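Long-range contacts in extracellular solute-binding protein, family 5 (Chelativorans sp., PDB 6WM6), which binds EDTA in the periplasm and, as in related family 5 solute-binding proteins, probably delivers its ligand to an ABC transporter: residues K139-R144 against Y155-I160; C149-S154 against E204-F209. All coordinates share one frame; numbering follows the deposited sequence.

Interaction 1: residues K139-R144 against Y155-I160; sequences KTQNRR and YGHDFI. With SO4 (sulfate ion), chain D.
The end of helix 131-141 meets the short 3-10 turn that leads into strand 160-165. Asn142 OD1 accepts from Arg144 N, an Asx turn with Arg143 in its middle. Arg143 is the first residue past the helix to leave helical angles, with a positive phi of 74°. The tight part lies on the buried side. Gln141 and His157 run side by side and point the same way, with CB against CB at 3.6 Å. Gln141 CG sits over one face of the imidazole, offset toward the rim, and the amide plane stands nearly perpendicular to the ring. Both imidazole nitrogens are engaged: ND1 pairs with Ser154 O and NE2 with Phe187 N. Next to this pair, Asp158 CB presses on Asn142 O at 3.3 Å.

The outer side is looser and polar. Arg143 and Asp158 do not touch through their charged atoms. A water bridges them, taking a hydrogen bond from Arg143 NE and giving one to Asp158 OD2 and one to a sulfate oxygen, O4. The sulfate, probably from the crystallisation liquor, also accepts from Arg143 NH2 and Tyr155 N. Arg144 folds back over the turn, bent at chi3 (-59°), with Asn142 CB under one face of its guanidinium. Arg144 NH2 donates to Ile160 O at 2.8 Å. Arg144 NH1 gives a straighter bond of 2.9 Å to a lone pair of Asp158 O, at 168°.

Interaction 2: residues C149-S154 against E204-F209; sequences CLINAS and ESYNNF. With SO4 (sulfate ion), chain D.
Two neighbouring side chains of helix 202-212, Tyr206 and Asn207, meet the irregular loop 149-154 in different ways. Tyr206 holds CG anti to its backbone N (chi1 -179°), so the ring extends from the helix toward the loop. Cys149 lies obliquely to this ring. Cys149 SG is 4.5 Å from the centroid of the Tyr206 ring, a Cys sulfur-aromatic contact, and Cys149 CB is 3.9 Å from Tyr206 CD2. This sulfur belongs to the disulfide with Cys146, so the ring packs against a cross-linked part of the loop. Ile151 crosses Tyr206 at about a right angle. The Ile151 CG2 branch lies 3.6 Å from Tyr206 OH, also in an oblique approach. Leu150 O comes to the ring edge at CE2. The hydroxyl itself is hydrogen-bonded to Thr64 OG1.

Asn207 turns its CG anti to the carbonyl carbon (chi1 -68°), which brings the amide to the loop backbone. Asn207 OD1 accepts from Leu150 N at 2.9 Å, in the carbonyl plane and on a lone pair. The bond is nearly straight, at 168°. Leu150 is the centre of an inverse gamma turn, closed by a weak bond from Ile151 N to Cys149 O, so the N-H at its middle is the one given to Asn207. Asn207 ND2 bonds to Glu148 O, so one side chain grips the backbone on both sides of Cys149. The Leu150 side chain crosses the amide at about a right angle, with Leu150 CG 3.6 Å from Asn207 OD1. An alanine in place of Asn207 would remove both hydrogen bonds of the side-chain amide and would probably loosen the loop beside the disulfide.

The loop lies between helix 131-141 and strand 160-165 in the chain. Thr140 of helix 131-141 touches both Cys149 and Tyr206, so that helix packs beside the meeting of the loop with helix 202-212.

The two contacts lie about 12 Å apart, centre to centre, and their segments alternate along the chain. Gln141 connects them at two points. Gln141 O makes a probable hydrogen bond with Ser154 OG (2.7 Å), and Gln141 NE2 makes another with Tyr206 OH (3.2 Å). Ser154 OG is also paired with Asp158 N, so the end of loop 149-154 is tied to the 3-10 turn of interaction 1. Both contacts reach the same sulfate: Ser154 N of interaction 2 donates to its O1, the oxygen that Arg143 also uses. Gln473 NE2 is a further donor to this ion. The ion probably comes from the crystallisation liquor, so the site need not be the one that binds EDTA.

Interaction 1: residues K139-R144 against Y155-I160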
ATOM      1  N   LYS A 139      10.424   8.471  18.990  1.00 18.95           N
ATOM      2  CA  LYS A 139      11.406   7.603  19.641  1.00 21.42           C
ATOM      3  C   LYS A 139      11.226   6.143  19.243  1.00 21.65           C
ATOM      4  O   LYS A 139      12.216   5.422  19.106  1.00 23.59           O
ATOM      5  CB  LYS A 139      11.355   7.765  21.164  1.00 22.60           C
ATOM      6  CG  LYS A 139      11.949   9.081  21.629  1.00 24.44           C
ATOM      7  CD  LYS A 139      12.106   9.152  23.142  1.00 28.02           C
ATOM      8  CE  LYS A 139      12.789  10.459  23.523  1.00 41.05           C
ATOM      9  NZ  LYS A 139      13.085  10.565  24.980  1.00 54.37           N
ATOM     10  N   THR A 140       9.988   5.692  19.014  1.00 19.38           N
ATOM     11  CA  THR A 140       9.810   4.312  18.569  1.00 19.42           C
ATOM     12  C   THR A 140      10.267   4.114  17.128  1.00 20.79           C
ATOM     13  O   THR A 140      10.601   2.990  16.742  1.00 22.01           O
ATOM     14  CB  THR A 140       8.354   3.816  18.691  1.00 19.27           C
ATOM     15  OG1 THR A 140       7.499   4.475  17.739  1.00 19.79           O
ATOM     16  CG2 THR A 140       7.815   3.997  20.103  1.00 20.57           C
ATOM     17  N   GLN A 141      10.247   5.172  16.308  1.00 19.10           N
ATOM     18  CA  GLN A 141      10.472   5.045  14.873  1.00 20.03           C
ATOM     19  C   GLN A 141      11.852   5.484  14.411  1.00 21.21           C
ATOM     20  O   GLN A 141      12.173   5.262  13.237  1.00 22.52           O
ATOM     21  CB  GLN A 141       9.439   5.876  14.099  1.00 18.54           C
ATOM     22  CG  GLN A 141       7.981   5.525  14.354  1.00 18.59           C
ATOM     23  CD  GLN A 141       7.649   4.083  14.035  1.00 18.79           C
ATOM     24  OE1 GLN A 141       7.691   3.652  12.869  1.00 19.99           O
ATOM     25  NE2 GLN A 141       7.336   3.313  15.065  1.00 18.96           N
ATOM     26  N   ASN A 142      12.645   6.120  15.259  1.00 20.41           N
ATOM     27  CA  ASN A 142      13.853   6.814  14.782  1.00 21.77           C
ATOM     28  C   ASN A 142      15.107   5.949  14.758  1.00 25.31           C
ATOM     29  O   ASN A 142      16.175   6.469  14.420  1.00 25.59           O
ATOM     30  CB  ASN A 142      14.093   8.119  15.547  1.00 23.62           C
ATOM     31  CG  ASN A 142      14.535   7.913  16.983  1.00 25.47           C
ATOM     32  OD1 ASN A 142      14.983   6.831  17.373  1.00 24.43           O
ATOM     33  ND2 ASN A 142      14.436   8.963  17.774  1.00 24.38           N
ATOM     34  N   ARG A 143      15.007   4.665  15.114  1.00 25.28           N
ATOM     35  CA  ARG A 143      16.100   3.699  15.042  1.00 27.75           C
ATOM     36  C   ARG A 143      17.151   3.889  16.129  1.00 31.96           C
ATOM     37  O   ARG A 143      18.066   3.064  16.252  1.00 39.16           O
ATOM     38  CB  ARG A 143      16.803   3.767  13.676  1.00 30.65           C
ATOM     39  CG  ARG A 143      15.916   3.515  12.474  1.00 39.62           C
ATOM     40  CD  ARG A 143      15.502   2.065  12.393  1.00 35.36           C
ATOM     41  NE  ARG A 143      14.925   1.694  11.098  1.00 30.70           N
ATOM     42  CZ  ARG A 143      14.343   0.522  10.863  1.00 30.65           C
ATOM     43  NH1 ARG A 143      14.274  -0.381  11.839  1.00 31.39           N
ATOM     44  NH2 ARG A 143      13.837   0.240   9.674  1.00 32.56           N
ATOM     45  N   ARG A 144      17.050   4.953  16.923  1.00 26.53           N
ATOM     46  CA  ARG A 144      18.084   5.271  17.907  1.00 30.60           C
ATOM     47  C   ARG A 144      17.616   5.110  19.345  1.00 30.80           C
ATOM     48  O   ARG A 144      18.264   4.407  20.128  1.00 34.09           O
ATOM     49  CB  ARG A 144      18.589   6.704  17.697  1.00 31.72           C
ATOM     50  CG  ARG A 144      19.283   6.915  16.373  1.00 30.70           C
ATOM     51  CD  ARG A 144      19.841   8.324  16.253  1.00 30.12           C
ATOM     52  NE  ARG A 144      18.800   9.348  16.367  1.00 28.28           N
ATOM     53  CZ  ARG A 144      18.085   9.811  15.339  1.00 26.92           C
ATOM     54  NH1 ARG A 144      18.268   9.321  14.122  1.00 25.93           N
ATOM     55  NH2 ARG A 144      17.177  10.743  15.552  1.00 27.85           N
ATOM     56  N   TYR A 155      10.751   5.557   7.621  0.53 20.54           N
ATOM     57  CA  TYR A 155      10.105   6.449   6.658  0.53 22.22           C
ATOM     58  C   TYR A 155      10.421   7.903   6.955  0.53 19.22           C
ATOM     59  O   TYR A 155       9.599   8.803   6.752  0.53 21.85           O
ATOM     60  CB  TYR A 155       8.618   6.172   6.569  0.53 19.37           C
ATOM     61  CG  TYR A 155       8.299   4.903   5.812  0.53 18.57           C
ATOM     62  CD1 TYR A 155       9.006   4.561   4.665  0.53 21.38           C
ATOM     63  CD2 TYR A 155       7.292   4.056   6.239  0.53 19.92           C
ATOM     64  CE1 TYR A 155       8.717   3.416   3.968  0.53 19.11           C
ATOM     65  CE2 TYR A 155       6.989   2.900   5.537  0.53 22.22           C
ATOM     66  CZ  TYR A 155       7.708   2.591   4.404  0.53 20.10           C
ATOM     67  OH  TYR A 155       7.410   1.454   3.704  0.53 22.36           O
ATOM     68  N   GLY A 156      11.632   8.132   7.421  1.00 19.87           N
ATOM     69  CA  GLY A 156      12.146   9.458   7.628  1.00 19.20           C
ATOM     70  C   GLY A 156      12.124   9.945   9.054  1.00 18.70           C
ATOM     71  O   GLY A 156      12.685  11.002   9.317  1.00 19.47           O
ATOM     72  N   HIS A 157      11.478   9.229   9.988  1.00 18.74           N
ATOM     73  CA  HIS A 157      11.487   9.695  11.368  1.00 17.61           C
ATOM     74  C   HIS A 157      12.916   9.781  11.894  1.00 19.83           C
ATOM     75  O   HIS A 157      13.222  10.630  12.740  1.00 20.10           O
ATOM     76  CB  HIS A 157      10.622   8.800  12.276  1.00 18.20           C
ATOM     77  CG  HIS A 157       9.145   8.962  12.054  1.00 17.05           C
ATOM     78  ND1 HIS A 157       8.423   8.108  11.243  1.00 17.88           N
ATOM     79  CD2 HIS A 157       8.258   9.887  12.509  1.00 17.52           C
ATOM     80  CE1 HIS A 157       7.153   8.501  11.215  1.00 17.50           C
ATOM     81  NE2 HIS A 157       7.026   9.567  11.984  1.00 18.09           N
ATOM     82  N   ASP A 158      13.813   8.930  11.383  1.00 18.66           N
ATOM     83  CA  ASP A 158      15.209   8.983  11.793  1.00 21.04           C
ATOM     84  C   ASP A 158      15.921  10.253  11.323  1.00 21.49           C
ATOM     85  O   ASP A 158      17.004  10.567  11.850  1.00 22.35           O
ATOM     86  CB  ASP A 158      15.985   7.721  11.382  1.00 23.16           C
ATOM     87  CG  ASP A 158      15.889   7.389   9.915  1.00 25.61           C
ATOM     88  OD1 ASP A 158      15.097   7.973   9.167  1.00 25.26           O
ATOM     89  OD2 ASP A 158      16.645   6.479   9.479  1.00 32.47           O
ATOM     90  N   PHE A 159      15.373  10.977  10.353  1.00 19.96           N
ATOM     91  CA  PHE A 159      15.958  12.238   9.907  0.57 19.63           C
ATOM     92  C   PHE A 159      15.662  13.379  10.876  1.00 21.07           C
ATOM     93  O   PHE A 159      16.287  14.436  10.774  1.00 20.87           O
ATOM     94  CB  PHE A 159      15.428  12.644   8.528  0.57 20.95           C
ATOM     95  CG  PHE A 159      15.983  11.850   7.377  0.57 22.28           C
ATOM     96  CD1 PHE A 159      15.865  10.469   7.331  0.57 24.99           C
ATOM     97  CD2 PHE A 159      16.593  12.499   6.309  0.57 21.44           C
ATOM     98  CE1 PHE A 159      16.368   9.748   6.247  0.57 23.29           C
ATOM     99  CE2 PHE A 159      17.097  11.785   5.237  0.57 25.98           C
ATOM    100  CZ  PHE A 159      16.974  10.410   5.206  0.57 28.29           C
ATOM    101  N   ILE A 160      14.703  13.205  11.784  1.00 19.35           N
ATOM    102  CA  ILE A 160      14.468  14.180  12.846  1.00 20.38           C
ATOM    103  C   ILE A 160      15.495  13.924  13.946  1.00 20.52           C
ATOM    104  O   ILE A 160      15.556  12.830  14.525  1.00 21.53           O
ATOM    105  CB  ILE A 160      13.032  14.083  13.384  1.00 18.42           C
ATOM    106  CG1 ILE A 160      12.028  14.528  12.305  1.00 18.73           C
ATOM    107  CG2 ILE A 160      12.876  14.907  14.676  1.00 20.58           C
ATOM    108  CD1 ILE A 160      10.573  14.286  12.686  1.00 18.94           C
TER
HETATM  109  S   SO4 D 603      13.773   3.006   6.580  1.00 28.75           S
HETATM  110  O1  SO4 D 603      13.535   2.273   7.836  1.00 27.10           O
HETATM  111  O2  SO4 D 603      12.542   3.691   6.175  1.00 26.19           O
HETATM  112  O3  SO4 D 603      14.110   2.079   5.500  1.00 35.09           O
HETATM  113  O4  SO4 D 603      14.834   3.986   6.775  1.00 31.82           O
HETATM  114  O   HOH W   1      16.022   3.800   9.115  1.00 35.29           O

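Interaction 2: residues C149-S154 against E204-F209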
ATOM      1  N   CYS A 149      12.434  -1.720  19.325  1.00 25.98           N
ATOM      2  CA  CYS A 149      11.090  -1.577  18.785  1.00 25.06           C
ATOM      3  C   CYS A 149      11.023  -2.258  17.424  1.00 24.70           C
ATOM      4  O   CYS A 149      11.831  -1.962  16.534  1.00 27.38           O
ATOM      5  CB  CYS A 149      10.719  -0.100  18.627  1.00 24.00           C
ATOM      6  SG  CYS A 149      10.241   0.771  20.145  1.00 25.56           S
ATOM      7  N   LEU A 150      10.045  -3.149  17.248  1.00 24.55           N
ATOM      8  CA  LEU A 150       9.946  -3.968  16.045  1.00 25.34           C
ATOM      9  C   LEU A 150       9.051  -3.252  15.044  1.00 23.05           C
ATOM     10  O   LEU A 150       7.884  -3.583  14.852  1.00 22.51           O
ATOM     11  CB  LEU A 150       9.390  -5.341  16.393  1.00 26.01           C
ATOM     12  CG  LEU A 150      10.177  -6.084  17.482  1.00 49.23           C
ATOM     13  CD1 LEU A 150       9.331  -7.200  18.071  1.00 49.00           C
ATOM     14  CD2 LEU A 150      11.485  -6.627  16.923  1.00 58.46           C
ATOM     15  N   ILE A 151       9.638  -2.250  14.373  1.00 23.44           N
ATOM     16  CA  ILE A 151       8.883  -1.356  13.503  1.00 22.33           C
ATOM     17  C   ILE A 151       8.853  -1.896  12.083  1.00 22.03           C
ATOM     18  O   ILE A 151       9.703  -2.703  11.672  1.00 25.63           O
ATOM     19  CB  ILE A 151       9.411   0.085  13.528  1.00 23.58           C
ATOM     20  CG1 ILE A 151      10.708   0.226  12.715  1.00 23.06           C
ATOM     21  CG2 ILE A 151       9.624   0.558  14.957  1.00 25.20           C
ATOM     22  CD1 ILE A 151      11.188   1.665  12.592  1.00 23.89           C
ATOM     23  N   ASN A 152       7.899  -1.403  11.304  1.00 22.14           N
ATOM     24  CA  ASN A 152       7.883  -1.687   9.874  1.00 25.04           C
ATOM     25  C   ASN A 152       8.996  -0.930   9.146  1.00 22.73           C
ATOM     26  O   ASN A 152       9.842  -1.534   8.478  1.00 24.77           O
ATOM     27  CB  ASN A 152       6.535  -1.339   9.277  1.00 23.65           C
ATOM     28  CG  ASN A 152       6.509  -1.596   7.792  1.00 35.96           C
ATOM     29  OD1 ASN A 152       6.829  -2.696   7.343  1.00 34.38           O
ATOM     30  ND2 ASN A 152       6.177  -0.589   7.037  1.00 31.67           N
ATOM     31  N   ALA A 153       8.981   0.408   9.224  1.00 21.98           N
ATOM     32  CA  ALA A 153      10.049   1.199   8.617  1.00 20.82           C
ATOM     33  C   ALA A 153      10.026   2.598   9.213  1.00 19.17           C
ATOM     34  O   ALA A 153       8.982   3.063   9.660  1.00 19.64           O
ATOM     35  CB  ALA A 153       9.876   1.304   7.094  1.00 22.37           C
ATOM     36  N   SER A 154      11.173   3.270   9.166  1.00 19.67           N
ATOM     37  CA  SER A 154      11.290   4.589   9.785  1.00 20.55           C
ATOM     38  C   SER A 154      10.606   5.662   8.948  1.00 19.74           C
ATOM     39  O   SER A 154      10.019   6.604   9.498  1.00 19.22           O
ATOM     40  CB  SER A 154      12.758   4.949   9.988  1.00 21.96           C
ATOM     41  OG  SER A 154      12.909   6.140  10.757  1.00 24.53           O
ATOM     42  N   GLU A 204       8.993  -2.210  25.433  1.00 25.12           N
ATOM     43  CA  GLU A 204       7.942  -3.048  25.996  1.00 26.36           C
ATOM     44  C   GLU A 204       6.563  -2.501  25.650  1.00 23.56           C
ATOM     45  O   GLU A 204       5.671  -3.248  25.238  1.00 25.18           O
ATOM     46  CB  GLU A 204       8.139  -3.122  27.519  1.00 36.62           C
ATOM     47  CG  GLU A 204       6.996  -3.738  28.314  1.00 65.08           C
ATOM     48  CD  GLU A 204       6.848  -5.229  28.088  1.00 79.27           C
ATOM     49  OE1 GLU A 204       5.729  -5.751  28.289  1.00 77.96           O
ATOM     50  OE2 GLU A 204       7.846  -5.879  27.707  1.00 85.68           O
ATOM     51  N   SER A 205       6.368  -1.192  25.809  1.00 22.86           N
ATOM     52  CA  SER A 205       5.049  -0.618  25.574  1.00 20.96           C
ATOM     53  C   SER A 205       4.669  -0.651  24.099  1.00 20.91           C
ATOM     54  O   SER A 205       3.494  -0.854  23.774  1.00 21.42           O
ATOM     55  CB  SER A 205       4.977   0.804  26.133  1.00 26.93           C
ATOM     56  OG  SER A 205       5.841   1.682  25.435  1.00 23.67           O
ATOM     57  N   TYR A 206       5.639  -0.473  23.205  1.00 19.87           N
ATOM     58  CA  TYR A 206       5.373  -0.503  21.774  1.00 21.06           C
ATOM     59  C   TYR A 206       5.159  -1.925  21.276  1.00 21.24           C
ATOM     60  O   TYR A 206       4.199  -2.203  20.520  1.00 20.36           O
ATOM     61  CB  TYR A 206       6.533   0.176  21.048  1.00 19.98           C
ATOM     62  CG  TYR A 206       6.381   0.246  19.550  1.00 18.68           C
ATOM     63  CD1 TYR A 206       5.697   1.296  18.949  1.00 18.95           C
ATOM     64  CD2 TYR A 206       6.919  -0.743  18.728  1.00 19.20           C
ATOM     65  CE1 TYR A 206       5.574   1.371  17.560  1.00 19.44           C
ATOM     66  CE2 TYR A 206       6.794  -0.673  17.358  1.00 19.48           C
ATOM     67  CZ  TYR A 206       6.114   0.386  16.784  1.00 18.39           C
ATOM     68  OH  TYR A 206       6.018   0.426  15.411  1.00 20.19           O
ATOM     69  N   ASN A 207       6.044  -2.838  21.676  1.00 22.78           N
ATOM     70  CA  ASN A 207       5.998  -4.205  21.186  1.00 21.50           C
ATOM     71  C   ASN A 207       4.913  -5.042  21.861  1.00 25.00           C
ATOM     72  O   ASN A 207       4.439  -6.012  21.260  1.00 26.75           O
ATOM     73  CB  ASN A 207       7.353  -4.897  21.419  1.00 22.98           C
ATOM     74  CG  ASN A 207       8.464  -4.337  20.567  1.00 22.23           C
ATOM     75  OD1 ASN A 207       8.244  -3.795  19.487  1.00 24.02           O
ATOM     76  ND2 ASN A 207       9.693  -4.488  21.036  1.00 25.42           N
ATOM     77  N   ASN A 208       4.520  -4.710  23.091  1.00 24.37           N
ATOM     78  CA  ASN A 208       3.557  -5.509  23.842  0.55 23.16           C
ATOM     79  C   ASN A 208       2.248  -4.753  24.044  1.00 26.22           C
ATOM     80  O   ASN A 208       1.266  -5.057  23.371  1.00 27.04           O
ATOM     81  CB  ASN A 208       4.186  -5.980  25.157  0.55 24.56           C
ATOM     82  CG  ASN A 208       5.473  -6.759  24.929  0.55 31.01           C
ATOM     83  OD1 ASN A 208       6.500  -6.483  25.549  0.55 45.17           O
ATOM     84  ND2 ASN A 208       5.428  -7.722  24.016  0.55 30.89           N
ATOM     85  N   PHE A 209       2.209  -3.754  24.924  1.00 22.42           N
ATOM     86  CA  PHE A 209       0.961  -3.037  25.198  1.00 22.47           C
ATOM     87  C   PHE A 209       0.245  -2.575  23.931  1.00 21.02           C
ATOM     88  O   PHE A 209      -0.935  -2.882  23.735  1.00 22.81           O
ATOM     89  CB  PHE A 209       1.248  -1.852  26.128  1.00 23.72           C
ATOM     90  CG  PHE A 209       0.075  -0.947  26.354  1.00 23.48           C
ATOM     91  CD1 PHE A 209      -1.073  -1.409  27.013  1.00 24.87           C
ATOM     92  CD2 PHE A 209       0.116   0.374  25.935  1.00 23.45           C
ATOM     93  CE1 PHE A 209      -2.143  -0.550  27.221  1.00 24.61           C
ATOM     94  CE2 PHE A 209      -0.968   1.229  26.144  1.00 25.64           C
ATOM     95  CZ  PHE A 209      -2.092   0.755  26.792  1.00 24.06           C
TER
HETATM   96  S   SO4 D 603      13.773   3.006   6.580  1.00 28.75           S
HETATM   97  O1  SO4 D 603      13.535   2.273   7.836  1.00 27.10           O
HETATM   98  O2  SO4 D 603      12.542   3.691   6.175  1.00 26.19           O
HETATM   99  O3  SO4 D 603      14.110   2.079   5.500  1.00 35.09           O
HETATM  100  O4  SO4 D 603      14.834   3.986   6.775  1.00 31.82           O